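Side-chain contacts in nigritoxine (Vibrio nigripulchritudo, PDB 5M41), which acts as a bacterial toxin against crustaceans and insects: residues A[290-295]-A[451-456]; A[117-122]-A[163-168]; A[635-640]-A[645-650]; A[510-515]-A[538-543]. All blocks are in the same frame, centred on the assembly; numbering follows the deposited sequence.

Contact 1: residues A[290-295]-A[451-456]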
loop_
_atom_site.group_PDB
_atom_site.type_symbol
_atom_site.label_atom_id
_atom_site.label_comp_id
_atom_site.label_asym_id
_atom_site.label_seq_id
_atom_site.Cartn_x
_atom_site.Cartn_y
_atom_site.Cartn_z
ATOM N N GLY A 290 9.942 -5.799 12.439
ATOM C CA GLY A 290 10.572 -4.935 13.415
ATOM C C GLY A 290 11.681 -4.055 12.848
ATOM O O GLY A 290 12.228 -3.233 13.582
ATOM N N THR A 291 12.022 -4.224 11.561
ATOM C CA THR A 291 13.066 -3.400 10.905
ATOM C C THR A 291 12.538 -2.695 9.637
ATOM O O THR A 291 11.618 -3.202 9.010
ATOM C CB THR A 291 14.330 -4.233 10.611
ATOM O OG1 THR A 291 15.274 -3.445 9.874
ATOM C CG2 THR A 291 13.999 -5.481 9.849
ATOM N N GLN A 292 13.077 -1.525 9.281
ATOM C CA GLN A 292 12.485 -0.703 8.209
ATOM C C GLN A 292 13.525 0.114 7.456
ATOM O O GLN A 292 14.574 0.400 8.006
ATOM C CB GLN A 292 11.405 0.222 8.775
ATOM C CG GLN A 292 11.912 1.463 9.529
ATOM C CD GLN A 292 10.802 2.072 10.374
ATOM O OE1 GLN A 292 9.870 1.377 10.777
ATOM N NE2 GLN A 292 10.882 3.361 10.623
ATOM N N LEU A 293 13.232 0.495 6.212
ATOM C CA LEU A 293 14.125 1.392 5.459
ATOM C C LEU A 293 13.396 2.653 5.018
ATOM O O LEU A 293 12.508 2.598 4.164
ATOM C CB LEU A 293 14.752 0.685 4.249
ATOM C CG LEU A 293 15.690 1.426 3.284
ATOM C CD1 LEU A 293 16.923 2.006 3.982
ATOM C CD2 LEU A 293 16.122 0.469 2.179
ATOM N N LEU A 294 13.780 3.787 5.600
ATOM C CA LEU A 294 13.146 5.064 5.299
ATOM C C LEU A 294 13.923 5.724 4.179
ATOM O O LEU A 294 15.140 5.827 4.260
ATOM C CB LEU A 294 13.144 5.981 6.538
ATOM C CG LEU A 294 12.365 7.294 6.337
ATOM C CD1 LEU A 294 10.921 7.051 5.888
ATOM C CD2 LEU A 294 12.412 8.176 7.572
ATOM N N MET A 295 13.233 6.173 3.135
ATOM C CA MET A 295 13.907 6.777 1.989
ATOM C C MET A 295 13.156 8.009 1.515
ATOM O O MET A 295 11.987 8.209 1.864
ATOM C CB MET A 295 13.976 5.779 0.836
ATOM C CG MET A 295 14.752 4.511 1.141
ATOM S SD MET A 295 14.474 3.230 -0.097
ATOM C CE MET A 295 12.874 2.571 0.352
ATOM N N ALA A 451 6.646 5.352 13.184
ATOM C CA ALA A 451 6.942 6.594 13.924
ATOM C C ALA A 451 7.821 6.377 15.163
ATOM O O ALA A 451 8.669 7.228 15.483
ATOM C CB ALA A 451 5.657 7.327 14.309
ATOM N N ILE A 452 7.627 5.247 15.844
ATOM C CA ILE A 452 8.448 4.882 17.008
ATOM C C ILE A 452 9.906 4.687 16.592
ATOM O O ILE A 452 10.807 5.349 17.119
ATOM C CB ILE A 452 7.940 3.597 17.728
ATOM C CG1 ILE A 452 6.512 3.771 18.273
ATOM C CG2 ILE A 452 8.896 3.183 18.843
ATOM C CD1 ILE A 452 6.242 5.093 18.966
ATOM N N VAL A 453 10.127 3.783 15.641
ATOM C CA VAL A 453 11.476 3.513 15.148
ATOM C C VAL A 453 12.202 4.793 14.745
ATOM O O VAL A 453 13.333 5.016 15.171
ATOM C CB VAL A 453 11.479 2.481 14.009
ATOM C CG1 VAL A 453 12.903 2.245 13.517
ATOM C CG2 VAL A 453 10.857 1.187 14.501
ATOM N N ARG A 454 11.547 5.648 13.966
ATOM C CA ARG A 454 12.162 6.908 13.541
ATOM C C ARG A 454 12.593 7.771 14.729
ATOM O O ARG A 454 13.681 8.344 14.714
ATOM C CB ARG A 454 11.216 7.734 12.675
ATOM C CG ARG A 454 11.033 7.261 11.252
ATOM C CD ARG A 454 9.981 8.138 10.594
ATOM N NE ARG A 454 10.560 9.378 10.077
ATOM C CZ ARG A 454 9.865 10.376 9.531
ATOM N NH1 ARG A 454 8.538 10.316 9.433
ATOM N NH2 ARG A 454 10.500 11.449 9.077
ATOM N N ARG A 455 11.723 7.862 15.737
ATOM C CA ARG A 455 11.945 8.719 16.894
ATOM C C ARG A 455 13.028 8.179 17.835
ATOM O O ARG A 455 13.651 8.952 18.562
ATOM C CB ARG A 455 10.643 8.951 17.655
ATOM C CG ARG A 455 10.654 10.196 18.532
ATOM C CD ARG A 455 9.537 10.172 19.567
ATOM N NE ARG A 455 8.268 9.719 18.989
ATOM C CZ ARG A 455 7.614 8.613 19.343
ATOM N NH1 ARG A 455 8.083 7.820 20.305
ATOM N NH2 ARG A 455 6.474 8.308 18.735
ATOM N N GLU A 456 13.246 6.865 17.820
ATOM C CA GLU A 456 14.361 6.252 18.548
ATOM C C GLU A 456 15.690 6.588 17.878
ATOM O O GLU A 456 16.707 6.762 18.550
ATOM C CB GLU A 456 14.193 4.731 18.677
ATOM C CG GLU A 456 12.950 4.270 19.442
ATOM C CD GLU A 456 12.740 4.955 20.794
ATOM O OE1 GLU A 456 13.716 5.137 21.557
ATOM O OE2 GLU A 456 11.582 5.302 21.105
#
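Gln292 is the first residue of 290-295 to touch the helix segment 451-456. Its side chain and that of Val453 come from opposite directions, and the amide end of the glutamine meets CB and the methyls of the valine. NE2 of Gln292 lies 3.5 Å from CB of Val453, and CD of Gln292 is 3.8 Å from CG1 of Val453. On the other branch, OE1 of Gln292 approaches CG2 of Val453 at 3.9 Å. CG of Gln292 sits between its own backbone N and carbonyl carbon (chi1 77°), and the chain runs out extended from there toward the helix. Both polar ends of the amide are used. NE2 donates to the carbonyl O of Val450, the residue just before 451-456, and OE1 accepts from Lys344.

The contact joins strand 293-296 of a six-stranded antiparallel sheet to helix 444-457. Strand 293-296 pairs with strand 340-348, through backbone bonds of Leu293 with Ala343 and of Met295 with Ile341.

Leu294 follows, two residues on, and also points at the helix. Its CD2 methyl comes to 3.3 Å from NE of Arg454, the two side chains crossing at about a right angle. The same methyl lies 3.9 Å from CD of Arg454. The bend of the arginine at chi3 (84°) brings NE up to this methyl. Its charged end is held beyond the contact, where NH2 of Arg454 forms a salt bridge with OE1 of Glu501.

Contact 2: residues A[117-122]-A[163-168]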
loop_
_atom_site.group_PDB
_atom_site.type_symbol
_atom_site.label_atom_id
_atom_site.label_comp_id
_atom_site.label_asym_id
_atom_site.label_seq_id
_atom_site.Cartn_x
_atom_site.Cartn_y
_atom_site.Cartn_z
ATOM N N SER A 117 5.330 -54.334 -29.432
ATOM C CA SER A 117 6.694 -53.941 -29.066
ATOM C C SER A 117 6.838 -52.456 -28.761
ATOM O O SER A 117 7.762 -52.062 -28.038
ATOM C CB SER A 117 7.701 -54.350 -30.155
ATOM O OG SER A 117 7.817 -53.353 -31.167
ATOM N N ASP A 118 5.941 -51.635 -29.311
ATOM C CA ASP A 118 5.921 -50.195 -29.008
ATOM C C ASP A 118 5.732 -49.890 -27.507
ATOM O O ASP A 118 6.305 -48.935 -27.000
ATOM C CB ASP A 118 4.855 -49.467 -29.843
ATOM C CG ASP A 118 5.217 -49.369 -31.337
ATOM O OD1 ASP A 118 6.425 -49.351 -31.667
ATOM O OD2 ASP A 118 4.287 -49.274 -32.178
ATOM N N PHE A 119 4.914 -50.690 -26.817
ATOM C CA PHE A 119 4.778 -50.618 -25.343
ATOM C C PHE A 119 6.104 -50.912 -24.629
ATOM O O PHE A 119 6.435 -50.280 -23.621
ATOM C CB PHE A 119 3.676 -51.571 -24.832
ATOM C CG PHE A 119 2.264 -51.046 -25.028
ATOM C CD1 PHE A 119 1.861 -49.844 -24.447
ATOM C CD2 PHE A 119 1.342 -51.764 -25.777
ATOM C CE1 PHE A 119 0.566 -49.357 -24.621
ATOM C CE2 PHE A 119 0.045 -51.294 -25.963
ATOM C CZ PHE A 119 -0.347 -50.084 -25.379
ATOM N N ASN A 120 6.879 -51.853 -25.176
ATOM C CA ASN A 120 8.129 -52.267 -24.540
ATOM C C ASN A 120 9.207 -51.195 -24.538
ATOM O O ASN A 120 10.061 -51.180 -23.653
ATOM C CB ASN A 120 8.648 -53.573 -25.154
ATOM C CG ASN A 120 7.721 -54.735 -24.879
ATOM O OD1 ASN A 120 8.025 -55.599 -24.063
ATOM N ND2 ASN A 120 6.567 -54.745 -25.534
ATOM N N ASN A 121 9.138 -50.293 -25.513
ATOM C CA ASN A 121 10.093 -49.201 -25.659
ATOM C C ASN A 121 9.803 -47.976 -24.773
ATOM O O ASN A 121 10.618 -47.054 -24.689
ATOM C CB ASN A 121 10.193 -48.797 -27.135
ATOM C CG ASN A 121 10.856 -49.880 -28.001
ATOM O OD1 ASN A 121 11.507 -50.801 -27.497
ATOM N ND2 ASN A 121 10.691 -49.767 -29.305
ATOM N N ILE A 122 8.649 -47.977 -24.106
ATOM C CA ILE A 122 8.302 -46.884 -23.194
ATOM C C ILE A 122 8.820 -47.165 -21.797
ATOM O O ILE A 122 8.350 -48.089 -21.122
ATOM C CB ILE A 122 6.781 -46.586 -23.171
ATOM C CG1 ILE A 122 6.372 -46.016 -24.531
ATOM C CG2 ILE A 122 6.459 -45.568 -22.082
ATOM C CD1 ILE A 122 4.914 -46.195 -24.856
ATOM N N TYR A 163 4.262 -54.893 -20.258
ATOM C CA TYR A 163 3.168 -55.637 -19.616
ATOM C C TYR A 163 1.751 -55.196 -20.031
ATOM O O TYR A 163 0.787 -55.939 -19.840
ATOM C CB TYR A 163 3.318 -55.654 -18.085
ATOM C CG TYR A 163 3.032 -54.339 -17.389
ATOM C CD1 TYR A 163 1.815 -54.127 -16.734
ATOM C CD2 TYR A 163 3.987 -53.315 -17.360
ATOM C CE1 TYR A 163 1.549 -52.926 -16.082
ATOM C CE2 TYR A 163 3.728 -52.114 -16.714
ATOM C CZ TYR A 163 2.512 -51.930 -16.072
ATOM O OH TYR A 163 2.262 -50.750 -15.418
ATOM N N PHE A 164 1.630 -54.010 -20.620
ATOM C CA PHE A 164 0.345 -53.540 -21.138
ATOM C C PHE A 164 -0.182 -54.488 -22.235
ATOM O O PHE A 164 -1.375 -54.530 -22.513
ATOM C CB PHE A 164 0.475 -52.105 -21.676
ATOM C CG PHE A 164 0.248 -51.018 -20.641
ATOM C CD1 PHE A 164 0.728 -51.142 -19.329
ATOM C CD2 PHE A 164 -0.425 -49.842 -20.998
ATOM C CE1 PHE A 164 0.518 -50.126 -18.390
ATOM C CE2 PHE A 164 -0.628 -48.816 -20.065
ATOM C CZ PHE A 164 -0.157 -48.963 -18.761
ATOM N N ASN A 165 0.711 -55.272 -22.840
ATOM C CA ASN A 165 0.303 -56.222 -23.881
ATOM C C ASN A 165 -0.486 -57.424 -23.383
ATOM O O ASN A 165 -1.198 -58.061 -24.157
ATOM C CB ASN A 165 1.516 -56.685 -24.676
ATOM C CG ASN A 165 2.072 -55.591 -25.535
ATOM O OD1 ASN A 165 1.361 -55.037 -26.370
ATOM N ND2 ASN A 165 3.336 -55.248 -25.322
ATOM N N GLN A 166 -0.364 -57.727 -22.097
ATOM C CA GLN A 166 -1.073 -58.863 -21.514
ATOM C C GLN A 166 -2.393 -58.450 -20.869
ATOM O O GLN A 166 -3.231 -59.303 -20.550
ATOM C CB GLN A 166 -0.181 -59.578 -20.504
ATOM C CG GLN A 166 1.106 -60.106 -21.126
ATOM C CD GLN A 166 2.316 -59.832 -20.250
ATOM O OE1 GLN A 166 2.208 -59.770 -19.017
ATOM N NE2 GLN A 166 3.478 -59.656 -20.882
ATOM N N LYS A 167 -2.591 -57.146 -20.707
ATOM C CA LYS A 167 -3.787 -56.659 -20.022
ATOM C C LYS A 167 -4.901 -56.296 -20.984
ATOM O O LYS A 167 -4.668 -55.932 -22.142
ATOM C CB LYS A 167 -3.456 -55.497 -19.077
ATOM C CG LYS A 167 -2.804 -55.939 -17.772
ATOM C CD LYS A 167 -2.334 -54.740 -16.977
ATOM C CE LYS A 167 -1.704 -55.139 -15.654
ATOM N NZ LYS A 167 -2.683 -55.666 -14.672
ATOM N N THR A 168 -6.126 -56.421 -20.500
ATOM C CA THR A 168 -7.274 -56.043 -21.288
ATOM C C THR A 168 -8.020 -54.891 -20.567
ATOM O O THR A 168 -8.660 -55.103 -19.532
ATOM C CB THR A 168 -8.136 -57.274 -21.615
ATOM O OG1 THR A 168 -9.246 -56.874 -22.423
ATOM C CG2 THR A 168 -8.624 -57.975 -20.334
#
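Phe119 and Phe164 form the close-packed part of this contact. CB of Phe164 sits over one face of the Phe119 ring, 3.9 Å from its centroid, a CH-pi contact. The two rings meet obliquely, their planes at 47°, with CE1 of Phe119 3.8 Å from CD2 of Phe164. Phe119 is buried, and it also packs on Ile113 of strand 110-113, an outermost strand of a five-stranded antiparallel sheet. The contact thus joins the short helix 117-120 to the 3-10 turn that precedes strand 170-173, at the other edge of that sheet.

The asparagine side is less buried and more polar. CG of Asn165 stands beside its backbone N (chi1 -70°), which brings OD1 to the edge of the Phe119 ring, 3.3 Å from CD2 of Phe119. The amide is turned 72° from the ring plane. Its other end, ND2 of Asn165, lies 3.3 Å from ND2 of Asn120; both are donors, so no hydrogen bond joins them. The two amides are nearly parallel.

Both nitrogens converge on the carbonyl O of Pro116, Asn165 by a hydrogen bond and Asn120 by a weak one. The shared acceptor probably accounts for two donors standing so close. No hydrogen bond runs directly between the segments, so their direct cohesion is largely aromatic and apolar.

Contact 3: residues A[635-640]-A[645-650]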
loop_
_atom_site.group_PDB
_atom_site.type_symbol
_atom_site.label_atom_id
_atom_site.label_comp_id
_atom_site.label_asym_id
_atom_site.label_seq_id
_atom_site.Cartn_x
_atom_site.Cartn_y
_atom_site.Cartn_z
ATOM N N THR A 635 3.479 34.411 4.226
ATOM C CA THR A 635 2.385 35.105 3.562
ATOM C C THR A 635 1.504 35.864 4.559
ATOM O O THR A 635 1.073 35.312 5.569
ATOM C CB THR A 635 1.544 34.099 2.735
ATOM O OG1 THR A 635 2.422 33.284 1.943
ATOM C CG2 THR A 635 0.527 34.826 1.815
ATOM N N LYS A 636 1.239 37.134 4.264
ATOM C CA LYS A 636 0.376 37.966 5.103
ATOM C C LYS A 636 -1.112 37.624 4.924
ATOM O O LYS A 636 -1.513 37.041 3.909
ATOM C CB LYS A 636 0.604 39.459 4.809
ATOM C CG LYS A 636 1.991 40.015 5.155
ATOM C CD LYS A 636 2.260 41.235 4.266
ATOM C CE LYS A 636 2.836 42.424 5.022
ATOM N NZ LYS A 636 4.226 42.177 5.498
ATOM N N LYS A 637 -1.920 38.021 5.905
ATOM C CA LYS A 637 -3.338 37.621 5.994
ATOM C C LYS A 637 -4.171 37.919 4.738
ATOM O O LYS A 637 -5.006 37.111 4.331
ATOM C CB LYS A 637 -3.994 38.219 7.241
ATOM C CG LYS A 637 -3.893 39.739 7.313
ATOM C CD LYS A 637 -4.392 40.315 8.630
ATOM C CE LYS A 637 -4.286 41.844 8.619
ATOM N NZ LYS A 637 -4.721 42.385 9.928
ATOM N N ASN A 638 -3.925 39.052 4.097
ATOM C CA ASN A 638 -4.718 39.407 2.924
ATOM C C ASN A 638 -4.063 39.031 1.592
ATOM O O ASN A 638 -4.505 39.460 0.536
ATOM C CB ASN A 638 -5.139 40.874 2.994
ATOM C CG ASN A 638 -5.938 41.183 4.261
ATOM O OD1 ASN A 638 -6.734 40.355 4.732
ATOM N ND2 ASN A 638 -5.728 42.373 4.821
ATOM N N ASP A 639 -3.043 38.181 1.649
ATOM C CA ASP A 639 -2.309 37.771 0.443
ATOM C C ASP A 639 -2.478 36.293 0.069
ATOM O O ASP A 639 -1.710 35.772 -0.753
ATOM C CB ASP A 639 -0.817 38.089 0.587
ATOM C CG ASP A 639 -0.509 39.595 0.549
ATOM O OD1 ASP A 639 -1.283 40.386 -0.027
ATOM O OD2 ASP A 639 0.532 39.983 1.097
ATOM N N PHE A 640 -3.468 35.619 0.657
ATOM C CA PHE A 640 -3.816 34.239 0.260
ATOM C C PHE A 640 -4.832 34.256 -0.883
ATOM O O PHE A 640 -5.463 35.281 -1.122
ATOM C CB PHE A 640 -4.370 33.452 1.453
ATOM C CG PHE A 640 -3.351 33.200 2.527
ATOM C CD1 PHE A 640 -2.534 32.077 2.478
ATOM C CD2 PHE A 640 -3.210 34.087 3.587
ATOM C CE1 PHE A 640 -1.589 31.844 3.465
ATOM C CE2 PHE A 640 -2.267 33.861 4.590
ATOM C CZ PHE A 640 -1.446 32.742 4.522
ATOM N N ILE A 645 -12.309 36.931 4.495
ATOM C CA ILE A 645 -12.434 37.365 5.883
ATOM C C ILE A 645 -11.644 38.659 6.064
ATOM O O ILE A 645 -10.428 38.690 5.806
ATOM C CB ILE A 645 -11.959 36.320 6.907
ATOM C CG1 ILE A 645 -12.392 34.883 6.514
ATOM C CG2 ILE A 645 -12.454 36.704 8.294
ATOM C CD1 ILE A 645 -13.903 34.662 6.410
ATOM N N PRO A 646 -12.330 39.732 6.493
ATOM C CA PRO A 646 -11.702 41.066 6.591
ATOM C C PRO A 646 -10.534 41.166 7.585
ATOM O O PRO A 646 -9.734 42.080 7.478
ATOM C CB PRO A 646 -12.862 41.961 7.035
ATOM C CG PRO A 646 -14.099 41.252 6.535
ATOM C CD PRO A 646 -13.786 39.792 6.740
ATOM N N ASP A 647 -10.430 40.246 8.544
ATOM C CA ASP A 647 -9.346 40.312 9.538
ATOM C C ASP A 647 -9.153 38.953 10.192
ATOM O O ASP A 647 -9.978 38.054 10.023
ATOM C CB ASP A 647 -9.677 41.359 10.625
ATOM C CG ASP A 647 -8.422 41.962 11.292
ATOM O OD1 ASP A 647 -7.280 41.501 11.036
ATOM O OD2 ASP A 647 -8.584 42.930 12.076
ATOM N N ASN A 648 -8.061 38.816 10.937
ATOM C CA ASN A 648 -7.846 37.689 11.820
ATOM C C ASN A 648 -8.815 37.739 12.966
ATOM O O ASN A 648 -9.379 38.776 13.250
ATOM C CB ASN A 648 -6.407 37.692 12.358
ATOM C CG ASN A 648 -5.400 37.326 11.285
ATOM O OD1 ASN A 648 -5.757 36.738 10.257
ATOM N ND2 ASN A 648 -4.141 37.676 11.508
ATOM N N ILE A 649 -8.966 36.599 13.622
ATOM C CA ILE A 649 -9.964 36.348 14.645
ATOM C C ILE A 649 -9.221 36.157 15.974
ATOM O O ILE A 649 -8.198 35.499 16.007
ATOM C CB ILE A 649 -10.737 35.060 14.262
ATOM C CG1 ILE A 649 -11.829 35.396 13.235
ATOM C CG2 ILE A 649 -11.308 34.366 15.480
ATOM C CD1 ILE A 649 -12.412 34.212 12.484
ATOM N N HIS A 650 -9.735 36.738 17.055
ATOM C CA HIS A 650 -9.025 36.746 18.342
ATOM C C HIS A 650 -9.817 36.141 19.466
ATOM O O HIS A 650 -11.027 36.353 19.574
ATOM C CB HIS A 650 -8.603 38.178 18.707
ATOM C CG HIS A 650 -7.887 38.908 17.586
ATOM N ND1 HIS A 650 -6.636 38.587 17.193
ATOM C CD2 HIS A 650 -8.305 39.959 16.755
ATOM C CE1 HIS A 650 -6.267 39.391 16.160
ATOM N NE2 HIS A 650 -7.284 40.233 15.907
HETATM O O HOH W 1 -7.876 39.037 6.885
#
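Ile645 and Asn638 are joined by a water across a short connection that leads into strand 649-652. That strand lies inside a six-stranded antiparallel sheet, between strands 594-601 and 713-715. The water donates to the backbone O of Ile645 at 2.8 Å and to OD1 of Asn638, also at 2.8 Å. The carbonyl of Ile645 also accepts from ND2 of Asn604, which binds the carbonyl of Lys637 as well, so helix 603-614 ties the two segments together from outside.

Asp647 carries the one direct polar link. Its OD1 forms a salt bridge with NZ of Lys637 at 2.9 Å. NZ arrives on the syn side, 34° out of the carboxylate plane. The lysine chain is extended beyond CG, which carries its ammonium out to the aspartate. The CB of Asp647 points away from 635-640, but with CG anti to the backbone N (chi1 -153°) OD1 comes back toward Lys637.

The amide of Asn648 crosses the lysine chain at a slant. ND2 of Asn648 is 3.9 Å from CD of Lys637, and OD1 of Asn648 is 3.8 Å from CB of Lys637. That OD1 also takes a weak hydrogen bond from the backbone N of Ser603. The backbone N of Asn648 turns back to OD1 of Asp647 at 2.8 Å. This one oxygen therefore has two donors: NZ of Lys637 and N of Asn648 reach it from opposite faces of the carboxylate plane.

Contact 4: residues A[510-515]-A[538-543]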
loop_
_atom_site.group_PDB
_atom_site.type_symbol
_atom_site.label_atom_id
_atom_site.label_comp_id
_atom_site.label_asym_id
_atom_site.label_seq_id
_atom_site.Cartn_x
_atom_site.Cartn_y
_atom_site.Cartn_z
ATOM N N THR A 510 17.798 28.311 13.300
ATOM C CA THR A 510 17.287 29.378 14.142
ATOM C C THR A 510 16.306 30.146 13.310
ATOM O O THR A 510 16.549 30.368 12.113
ATOM C CB THR A 510 18.429 30.331 14.591
ATOM O OG1 THR A 510 19.352 29.581 15.376
ATOM C CG2 THR A 510 17.905 31.520 15.424
ATOM N N TYR A 511 15.196 30.550 13.926
ATOM C CA TYR A 511 14.264 31.441 13.265
ATOM C C TYR A 511 14.745 32.895 13.380
ATOM O O TYR A 511 14.541 33.553 14.403
ATOM C CB TYR A 511 12.867 31.294 13.874
ATOM C CG TYR A 511 11.744 31.308 12.890
ATOM C CD1 TYR A 511 10.554 30.642 13.183
ATOM C CD2 TYR A 511 11.858 31.957 11.662
ATOM C CE1 TYR A 511 9.495 30.630 12.293
ATOM C CE2 TYR A 511 10.801 31.948 10.751
ATOM C CZ TYR A 511 9.623 31.279 11.087
ATOM O OH TYR A 511 8.558 31.239 10.231
ATOM N N ARG A 512 15.345 33.403 12.308
ATOM C CA ARG A 512 16.047 34.689 12.353
ATOM C C ARG A 512 15.329 35.792 11.596
ATOM O O ARG A 512 14.559 35.508 10.673
ATOM C CB ARG A 512 17.425 34.537 11.731
ATOM C CG ARG A 512 18.369 33.661 12.505
ATOM C CD ARG A 512 19.545 33.341 11.608
ATOM N NE ARG A 512 20.594 34.345 11.685
ATOM C CZ ARG A 512 21.022 35.107 10.677
ATOM N NH1 ARG A 512 20.492 35.029 9.464
ATOM N NH2 ARG A 512 22.008 35.959 10.892
ATOM N N LYS A 513 15.605 37.049 11.961
ATOM C CA LYS A 513 14.972 38.176 11.287
ATOM C C LYS A 513 15.935 38.803 10.294
ATOM O O LYS A 513 16.922 39.431 10.688
ATOM C CB LYS A 513 14.419 39.206 12.284
ATOM C CG LYS A 513 13.126 39.859 11.795
ATOM C CD LYS A 513 12.449 40.716 12.855
ATOM C CE LYS A 513 11.609 39.902 13.831
ATOM N NZ LYS A 513 10.190 39.766 13.402
ATOM N N VAL A 514 15.652 38.608 9.009
ATOM C CA VAL A 514 16.557 39.030 7.945
ATOM C C VAL A 514 15.960 40.109 7.037
ATOM O O VAL A 514 14.739 40.216 6.927
ATOM C CB VAL A 514 17.034 37.843 7.079
ATOM C CG1 VAL A 514 17.796 36.842 7.930
ATOM C CG2 VAL A 514 15.878 37.194 6.324
ATOM N N PRO A 515 16.827 40.916 6.387
ATOM C CA PRO A 515 16.348 41.911 5.428
ATOM C C PRO A 515 15.558 41.260 4.314
ATOM O O PRO A 515 15.913 40.171 3.883
ATOM C CB PRO A 515 17.645 42.501 4.858
ATOM C CG PRO A 515 18.643 42.326 5.947
ATOM C CD PRO A 515 18.284 41.027 6.612
ATOM N N THR A 538 30.848 32.815 11.151
ATOM C CA THR A 538 29.539 32.175 11.088
ATOM C C THR A 538 28.729 32.819 9.983
ATOM O O THR A 538 28.562 34.027 9.957
ATOM C CB THR A 538 28.784 32.242 12.424
ATOM O OG1 THR A 538 29.542 31.556 13.420
ATOM C CG2 THR A 538 27.395 31.557 12.307
ATOM N N LYS A 539 28.279 31.996 9.047
ATOM C CA LYS A 539 27.399 32.413 7.962
ATOM C C LYS A 539 26.043 31.690 8.106
ATOM O O LYS A 539 25.910 30.759 8.904
ATOM C CB LYS A 539 28.026 32.049 6.612
ATOM C CG LYS A 539 29.386 32.693 6.311
ATOM C CD LYS A 539 29.209 34.128 5.849
ATOM C CE LYS A 539 30.475 34.656 5.190
ATOM N NZ LYS A 539 30.463 36.148 5.136
ATOM N N TRP A 540 25.059 32.105 7.313
ATOM C CA TRP A 540 23.695 31.579 7.411
ATOM C C TRP A 540 23.120 31.331 6.066
ATOM O O TRP A 540 23.401 32.080 5.132
ATOM C CB TRP A 540 22.820 32.585 8.130
ATOM C CG TRP A 540 23.216 32.770 9.564
ATOM C CD1 TRP A 540 24.152 33.665 10.076
ATOM C CD2 TRP A 540 22.714 32.027 10.727
ATOM N NE1 TRP A 540 24.254 33.536 11.436
ATOM C CE2 TRP A 540 23.412 32.577 11.895
ATOM C CE3 TRP A 540 21.789 31.000 10.912
ATOM C CZ2 TRP A 540 23.177 32.105 13.188
ATOM C CZ3 TRP A 540 21.560 30.533 12.216
ATOM C CH2 TRP A 540 22.231 31.079 13.325
ATOM N N ARG A 541 22.308 30.282 5.938
ATOM C CA ARG A 541 21.573 30.054 4.692
ATOM C C ARG A 541 20.174 29.435 4.897
ATOM O O ARG A 541 19.931 28.691 5.863
ATOM C CB ARG A 541 22.403 29.222 3.705
ATOM C CG ARG A 541 22.655 27.785 4.144
ATOM C CD ARG A 541 23.798 27.118 3.384
ATOM N NE ARG A 541 24.300 25.981 4.153
ATOM C CZ ARG A 541 25.531 25.481 4.082
ATOM N NH1 ARG A 541 26.441 26.000 3.257
ATOM N NH2 ARG A 541 25.850 24.457 4.861
ATOM N N ASP A 542 19.277 29.749 3.964
ATOM C CA ASP A 542 17.911 29.191 3.929
ATOM C C ASP A 542 17.907 27.673 3.784
ATOM O O ASP A 542 18.881 27.088 3.307
ATOM C CB ASP A 542 17.150 29.762 2.730
ATOM C CG ASP A 542 16.805 31.223 2.893
ATOM O OD1 ASP A 542 16.807 31.723 4.033
ATOM O OD2 ASP A 542 16.530 31.876 1.870
ATOM N N PHE A 543 16.800 27.037 4.168
ATOM C CA PHE A 543 16.528 25.692 3.677
ATOM C C PHE A 543 16.523 25.761 2.150
ATOM O O PHE A 543 15.935 26.677 1.570
ATOM C CB PHE A 543 15.198 25.153 4.207
ATOM C CG PHE A 543 15.262 24.663 5.633
ATOM C CD1 PHE A 543 15.997 23.536 5.961
ATOM C CD2 PHE A 543 14.589 25.326 6.639
ATOM C CE1 PHE A 543 16.060 23.078 7.271
ATOM C CE2 PHE A 543 14.643 24.876 7.951
ATOM C CZ PHE A 543 15.387 23.753 8.269
#
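Arg512 lies flat on the indole of Trp540. The guanidinium and the ring are stacked, with planes 8° apart and centres 3.3 Å apart. CZ of Arg512 stands over the five-membered ring, 3.4 Å from its centroid, a cation-pi contact. The aliphatic part continues the cover: CD of Arg512 lies 3.5 Å from the centroid of the six-membered ring, a CH-pi contact. On the same face, NH2 of Arg512 is over the CD1-NE1 side of the five-membered ring, 3.2 Å from CD1 of Trp540. It also lies 3.3 Å from NE1 of Trp540, but both are donors and do not bond. The bend of the arginine at chi3 (87°) lets both CD and the guanidinium lie along the ring.

Thr510 meets the benzene end of the indole from another direction. Its OG1 is at the ring edge, 3.8 Å from CH2 of Trp540, and its CB is 3.9 Å from CZ3 of Trp540.

These residues belong to a four-stranded antiparallel sheet. Strand 523-532 runs between 505-515 and the outermost strand 538-542, so the arginine and tryptophan reach each other across the intervening strand. That strand also contacts both sides. Thr510 and Arg512 are bonded through the backbone to Gln528 and Arg526. OE1 of Gln528 accepts from NH1 of Arg512, which, with the stack, probably limits rotation of the guanidinium. Trp540 packs on Ser530 of the same strand.

Along the chain the contacts come in the order 2, 1, 4, 3, each closing before the next opens. Contact 2 stands apart beside a five-stranded sheet, next to its outermost strands 110-113 and 170-173. Its centre is about 94 Å from that of contact 4 and about 96 Å from that of contact 3, on the opposite side of the chain's centre. Contact 1 lies between, about 17 Å from that centre, where strand 293-296 meets helix 444-457. Contacts 3 and 4 lie on the same side, centres about 26 Å apart and nearest atoms about 8 Å apart, in two different antiparallel sheets. No two contacts touch. Each belongs to a separate local part of this elongated toxin.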